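Local coordinates for geranylgeranyl pyrophosphate synthase (Corynebacterium glutamicum, PDB 3LK5), which probably makes prenyl diphosphates by head-to-tail condensation of isoprenoid units, as a magnesium-dependent member of the FPP/GGPP synthase family, at residues 14-19 against 355-360; 26-31 against 90-95. All blocks are in the same frame, centred on the assembly; numbering follows the deposited sequence.

Contact 1: residues 14-19 against 355-360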
loop_
_atom_site.group_PDB
_atom_site.type_symbol
_atom_site.label_atom_id
_atom_site.label_comp_id
_atom_site.label_asym_id
_atom_site.label_seq_id
_atom_site.Cartn_x
_atom_site.Cartn_y
_atom_site.Cartn_z
ATOM N N HIS A 14 -19.266 9.885 -25.050
ATOM C CA HIS A 14 -20.271 8.820 -25.201
ATOM C C HIS A 14 -19.744 7.664 -26.042
ATOM O O HIS A 14 -20.414 6.629 -26.198
ATOM C CB HIS A 14 -21.578 9.366 -25.798
ATOM C CG HIS A 14 -22.530 9.915 -24.777
ATOM N ND1 HIS A 14 -22.567 11.252 -24.430
ATOM C CD2 HIS A 14 -23.479 9.306 -24.024
ATOM C CE1 HIS A 14 -23.497 11.442 -23.512
ATOM N NE2 HIS A 14 -24.065 10.278 -23.247
ATOM N N ASP A 15 -18.539 7.832 -26.578
ATOM C CA ASP A 15 -17.952 6.782 -27.398
ATOM C C ASP A 15 -16.611 6.301 -26.839
ATOM O O ASP A 15 -15.879 7.048 -26.171
ATOM C CB ASP A 15 -17.878 7.193 -28.894
ATOM C CG ASP A 15 -16.467 7.579 -29.345
ATOM O OD1 ASP A 15 -15.938 6.913 -30.261
ATOM O OD2 ASP A 15 -15.886 8.536 -28.783
ATOM N N LEU A 16 -16.315 5.038 -27.118
ATOM C CA LEU A 16 -15.112 4.374 -26.645
ATOM C C LEU A 16 -14.046 4.367 -27.747
ATOM O O LEU A 16 -14.211 3.711 -28.796
ATOM C CB LEU A 16 -15.472 2.949 -26.204
ATOM C CG LEU A 16 -14.423 2.029 -25.602
ATOM C CD1 LEU A 16 -13.707 2.703 -24.456
ATOM C CD2 LEU A 16 -15.115 0.747 -25.139
ATOM N N ASP A 17 -12.971 5.119 -27.524
ATOM C CA ASP A 17 -11.881 5.207 -28.485
ATOM C C ASP A 17 -10.663 4.517 -27.889
ATOM O O ASP A 17 -9.959 5.098 -27.081
ATOM C CB ASP A 17 -11.583 6.675 -28.808
ATOM C CG ASP A 17 -10.715 6.851 -30.048
ATOM O OD1 ASP A 17 -9.707 6.129 -30.229
ATOM O OD2 ASP A 17 -11.037 7.757 -30.841
ATOM N N LEU A 18 -10.409 3.281 -28.308
ATOM C CA LEU A 18 -9.378 2.457 -27.679
ATOM C C LEU A 18 -8.005 3.062 -27.850
ATOM O O LEU A 18 -7.202 3.058 -26.916
ATOM C CB LEU A 18 -9.355 1.039 -28.262
ATOM C CG LEU A 18 -10.662 0.252 -28.300
ATOM C CD1 LEU A 18 -10.358 -1.159 -28.790
ATOM C CD2 LEU A 18 -11.353 0.222 -26.937
ATOM N N ASP A 19 -7.726 3.566 -29.053
ATOM C CA ASP A 19 -6.376 4.039 -29.356
ATOM C C ASP A 19 -5.993 5.361 -28.693
ATOM O O ASP A 19 -4.839 5.522 -28.328
ATOM C CB ASP A 19 -6.095 4.054 -30.876
ATOM C CG ASP A 19 -6.060 2.643 -31.483
ATOM O OD1 ASP A 19 -5.792 1.658 -30.747
ATOM O OD2 ASP A 19 -6.304 2.518 -32.703
ATOM N N ASP A 355 -24.386 0.118 -29.096
ATOM C CA ASP A 355 -23.697 -0.611 -30.193
ATOM C C ASP A 355 -22.200 -0.386 -30.240
ATOM O O ASP A 355 -21.424 -1.332 -30.410
ATOM C CB ASP A 355 -24.244 -0.190 -31.579
ATOM C CG ASP A 355 -25.574 -0.812 -31.898
ATOM O OD1 ASP A 355 -26.000 -1.693 -31.127
ATOM O OD2 ASP A 355 -26.199 -0.418 -32.925
ATOM N N GLU A 356 -21.802 0.880 -30.145
ATOM C CA GLU A 356 -20.406 1.268 -30.276
ATOM C C GLU A 356 -19.552 0.746 -29.109
ATOM O O GLU A 356 -18.375 0.383 -29.295
ATOM C CB GLU A 356 -20.297 2.797 -30.455
ATOM C CG GLU A 356 -19.196 3.516 -29.647
ATOM C CD GLU A 356 -17.789 3.282 -30.195
ATOM O OE1 GLU A 356 -17.656 2.810 -31.352
ATOM O OE2 GLU A 356 -16.817 3.569 -29.473
ATOM N N VAL A 357 -20.130 0.741 -27.910
ATOM C CA VAL A 357 -19.441 0.209 -26.736
ATOM C C VAL A 357 -19.254 -1.317 -26.850
ATOM O O VAL A 357 -18.155 -1.839 -26.605
ATOM C CB VAL A 357 -20.179 0.579 -25.440
ATOM C CG1 VAL A 357 -19.394 0.080 -24.222
ATOM C CG2 VAL A 357 -20.362 2.129 -25.356
ATOM N N ARG A 358 -20.313 -2.025 -27.281
ATOM C CA ARG A 358 -20.218 -3.463 -27.501
ATOM C C ARG A 358 -19.115 -3.785 -28.499
ATOM O O ARG A 358 -18.304 -4.696 -28.278
ATOM C CB ARG A 358 -21.559 -4.040 -27.988
ATOM C CG ARG A 358 -21.503 -5.542 -28.218
ATOM C CD ARG A 358 -22.850 -6.118 -28.636
ATOM N NE ARG A 358 -23.762 -6.308 -27.505
ATOM C CZ ARG A 358 -24.902 -5.629 -27.372
ATOM N NH1 ARG A 358 -25.223 -4.726 -28.296
ATOM N NH2 ARG A 358 -25.717 -5.834 -26.338
ATOM N N ALA A 359 -19.117 -3.047 -29.614
ATOM C CA ALA A 359 -18.138 -3.218 -30.676
ATOM C C ALA A 359 -16.730 -3.080 -30.150
ATOM O O ALA A 359 -15.830 -3.869 -30.458
ATOM C CB ALA A 359 -18.397 -2.192 -31.832
ATOM N N GLN A 360 -16.520 -2.057 -29.353
ATOM C CA GLN A 360 -15.200 -1.855 -28.800
ATOM C C GLN A 360 -14.829 -2.877 -27.711
ATOM O O GLN A 360 -13.653 -3.246 -27.588
ATOM C CB GLN A 360 -15.068 -0.419 -28.287
ATOM C CG GLN A 360 -15.097 0.643 -29.395
ATOM C CD GLN A 360 -14.290 0.244 -30.635
ATOM O OE1 GLN A 360 -13.069 0.052 -30.572
ATOM N NE2 GLN A 360 -14.977 0.098 -31.760
HETATM O O HOH W 1 -11.599 2.400 -30.902
#
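Residues 14-19, an irregular run just ahead of helix 21-43, lie against the first turn and a half of the C-terminal helix 355-369. Glu356 reaches out to the loop with its CG turned to an off-staggered chi1 of 136° and a bend at chi2, which brings its carboxylate to the backbone of Leu16. Leu16 N donates to Glu356 OE2 at 2.8 Å, meeting the lone pair of OE2 that faces away from OE1; the bond is bent. Glu356 OE2 also stands 2.7 Å from Leu16 O. Asp15 OD1 lies 3.5 Å from Glu356 OE2, the two side chains crossing obliquely, and the nearness of two carboxylates may raise the pKa of Glu356 or Asp15.

Leu16, with CG anti to its backbone N (chi1 -177°), sets out toward the helix from its backbone and slides past Gln360 in the opposite direction. CD2 of Leu16 packs 3.4 Å from Gln360 CB, and Leu16 also touches Leu68 and Ala72 of helix 65-78. The Gln360 chain folds at chi2 (-41°), laying Gln360 OE1 3.3 Å from Leu18 CG. A water accepts from Leu18 N and donates to Gln360 OE1, bridging loop and helix. A side-chain-to-backbone bond, a water bridge and apolar contact thus hold an N-terminal lead-in segment against the C-terminal helix of an all-helical prenyl synthase fold.

Contact 2: residues 26-31 against 90-95; sequences RDRLTQ and VLDAAA
Arg28 and Asp92 form the salt bridge at the centre of a crossing between helices 21-43 and 87-111. Arg28 presents the side of its guanidinium, NE and NH2, to both carboxylate oxygens. The bond from Arg28 NE to Asp92 OD1 is short and nearly straight, 2.7 Å with an N-H...O angle of 169°. The second arm, from Arg28 NH2 to Asp92 OD2, is also straight but longer at 3.3 Å, and a weak bond from NH2 to OD1 adds to it. The oxygens lie close to the guanidinium plane, yet each is met from above the plane of the carboxylate, because the two planes are turned 39° apart.

The arginine is curled to make this fit: chi1, chi2 and chi3 all lie near -50°, folding the chain back so that its methylenes also serve as packing surface. Arg28 CB rests 3.8 Å from Ala95 CB, and Arg28 CG lies 4.0 Å from Leu91 CB, where the two side chains cross at about a right angle. Next to this, Leu29 CD2 comes within 3.6 Å of the carbonyl oxygen of Ala95. A water donates to both Arg28 O and Asp92 OD1, tying the helix backbone to the carboxylate.

Farther out, Met162 of helix 144-164 touches Arg28, Asp92 and Ala95 alike. Leu29 touches Val58 and Leu59 of helix 45-59. The short helical segments cross nearly perpendicularly, with their axes 9.2 Å apart. Asp92 OD1 takes NE, the water and the weak NH2 bond, which should favour an ionised Asp92, while the paired grip of NE on OD1 and NH2 on OD2 holds the turn of the guanidinium.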
loop_
_atom_site.group_PDB
_atom_site.type_symbol
_atom_site.label_atom_id
_atom_site.label_comp_id
_atom_site.label_asym_id
_atom_site.label_seq_id
_atom_site.Cartn_x
_atom_site.Cartn_y
_atom_site.Cartn_z
ATOM N N ARG A 26 -2.913 9.556 -19.342
ATOM C CA ARG A 26 -1.645 10.246 -19.054
ATOM C C ARG A 26 -1.866 11.685 -18.631
ATOM O O ARG A 26 -1.221 12.131 -17.671
ATOM C CB ARG A 26 -0.681 10.171 -20.256
ATOM C CG ARG A 26 0.744 10.664 -19.946
ATOM C CD ARG A 26 1.627 10.578 -21.224
ATOM N NE ARG A 26 3.062 10.794 -20.930
ATOM C CZ ARG A 26 3.648 11.974 -20.703
ATOM N NH1 ARG A 26 2.938 13.095 -20.663
ATOM N NH2 ARG A 26 4.964 12.023 -20.460
ATOM N N ASP A 27 -2.783 12.412 -19.283
ATOM C CA ASP A 27 -3.156 13.757 -18.818
ATOM C C ASP A 27 -3.659 13.774 -17.368
ATOM O O ASP A 27 -3.297 14.671 -16.600
ATOM C CB ASP A 27 -4.266 14.392 -19.670
ATOM C CG ASP A 27 -3.768 14.895 -21.021
ATOM O OD1 ASP A 27 -2.573 15.161 -21.175
ATOM O OD2 ASP A 27 -4.591 15.009 -21.942
ATOM N N ARG A 28 -4.586 12.880 -17.032
ATOM C CA ARG A 28 -5.121 12.883 -15.652
ATOM C C ARG A 28 -4.012 12.598 -14.623
ATOM O O ARG A 28 -3.969 13.224 -13.558
ATOM C CB ARG A 28 -6.257 11.834 -15.494
ATOM C CG ARG A 28 -7.427 11.967 -16.520
ATOM C CD ARG A 28 -7.964 13.413 -16.669
ATOM N NE ARG A 28 -8.397 14.034 -15.417
ATOM C CZ ARG A 28 -8.785 15.306 -15.319
ATOM N NH1 ARG A 28 -8.788 16.088 -16.410
ATOM N NH2 ARG A 28 -9.166 15.803 -14.152
ATOM N N LEU A 29 -3.150 11.632 -14.934
ATOM C CA LEU A 29 -2.066 11.260 -14.041
ATOM C C LEU A 29 -1.090 12.412 -13.906
ATOM O O LEU A 29 -0.574 12.655 -12.802
ATOM C CB LEU A 29 -1.313 10.007 -14.527
ATOM C CG LEU A 29 -2.166 8.714 -14.512
ATOM C CD1 LEU A 29 -1.412 7.665 -15.311
ATOM C CD2 LEU A 29 -2.437 8.278 -13.003
ATOM N N THR A 30 -0.816 13.110 -15.020
ATOM C CA THR A 30 0.044 14.308 -14.965
ATOM C C THR A 30 -0.492 15.350 -14.020
ATOM O O THR A 30 0.261 15.897 -13.182
ATOM C CB THR A 30 0.267 14.934 -16.393
ATOM O OG1 THR A 30 0.846 13.940 -17.236
ATOM C CG2 THR A 30 1.217 16.127 -16.293
ATOM N N GLN A 31 -1.781 15.649 -14.134
ATOM C CA GLN A 31 -2.383 16.644 -13.268
ATOM C C GLN A 31 -2.277 16.267 -11.784
ATOM O O GLN A 31 -1.988 17.118 -10.917
ATOM C CB GLN A 31 -3.843 16.884 -13.652
ATOM C CG GLN A 31 -3.917 17.364 -15.089
ATOM C CD GLN A 31 -5.148 18.181 -15.396
ATOM O OE1 GLN A 31 -5.404 18.488 -16.568
ATOM N NE2 GLN A 31 -5.931 18.534 -14.369
ATOM N N VAL A 90 -14.961 11.036 -13.318
ATOM C CA VAL A 90 -14.976 9.665 -13.835
ATOM C C VAL A 90 -13.634 9.278 -14.389
ATOM O O VAL A 90 -13.128 8.150 -14.129
ATOM C CB VAL A 90 -16.092 9.491 -14.913
ATOM C CG1 VAL A 90 -16.068 8.075 -15.489
ATOM C CG2 VAL A 90 -17.450 9.837 -14.303
ATOM N N LEU A 91 -13.026 10.195 -15.155
ATOM C CA LEU A 91 -11.732 9.894 -15.768
ATOM C C LEU A 91 -10.632 9.738 -14.703
ATOM O O LEU A 91 -9.726 8.912 -14.857
ATOM C CB LEU A 91 -11.315 11.024 -16.751
ATOM C CG LEU A 91 -12.242 11.114 -17.986
ATOM C CD1 LEU A 91 -11.873 12.380 -18.833
ATOM C CD2 LEU A 91 -12.127 9.869 -18.833
ATOM N N ASP A 92 -10.716 10.523 -13.640
ATOM C CA ASP A 92 -9.732 10.381 -12.552
ATOM C C ASP A 92 -9.898 9.071 -11.815
ATOM O O ASP A 92 -8.886 8.421 -11.458
ATOM C CB ASP A 92 -9.873 11.531 -11.566
ATOM C CG ASP A 92 -9.172 12.799 -12.056
ATOM O OD1 ASP A 92 -8.340 12.775 -12.974
ATOM O OD2 ASP A 92 -9.481 13.852 -11.530
ATOM N N ALA A 93 -11.168 8.674 -11.598
ATOM C CA ALA A 93 -11.415 7.328 -11.009
ATOM C C ALA A 93 -10.826 6.231 -11.860
ATOM O O ALA A 93 -10.157 5.330 -11.335
ATOM C CB ALA A 93 -12.933 7.081 -10.764
ATOM N N ALA A 94 -11.078 6.282 -13.187
ATOM C CA ALA A 94 -10.462 5.316 -14.075
ATOM C C ALA A 94 -8.941 5.313 -14.037
ATOM O O ALA A 94 -8.304 4.247 -13.967
ATOM C CB ALA A 94 -11.001 5.525 -15.565
ATOM N N ALA A 95 -8.363 6.511 -14.056
ATOM C CA ALA A 95 -6.915 6.668 -14.120
ATOM C C ALA A 95 -6.222 6.227 -12.839
ATOM O O ALA A 95 -5.054 5.807 -12.881
ATOM C CB ALA A 95 -6.554 8.160 -14.428
HETATM O O HOH W 2 -6.212 14.288 -12.357
#

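Contacts 1 and 2 are separate: their centres lie 19 Å apart and their nearest atoms about 9 Å, with no touch between them. Contact 1 brings a segment near the start of the modelled chain to the C-terminal helix, and the helices of contact 2 both fall in the sequence between those two segments. Helix 65-78 lies beside both, its Trp71 touching Leu16 of contact 1 and Leu91 of contact 2. Neither contact reaches the magnesium-binding residues Asp108, Asp112 and Asp194. Helix 87-111 nevertheless carries Asp108 farther along, so contact 2 packs the N-terminal part of a helix that contributes to the metal site.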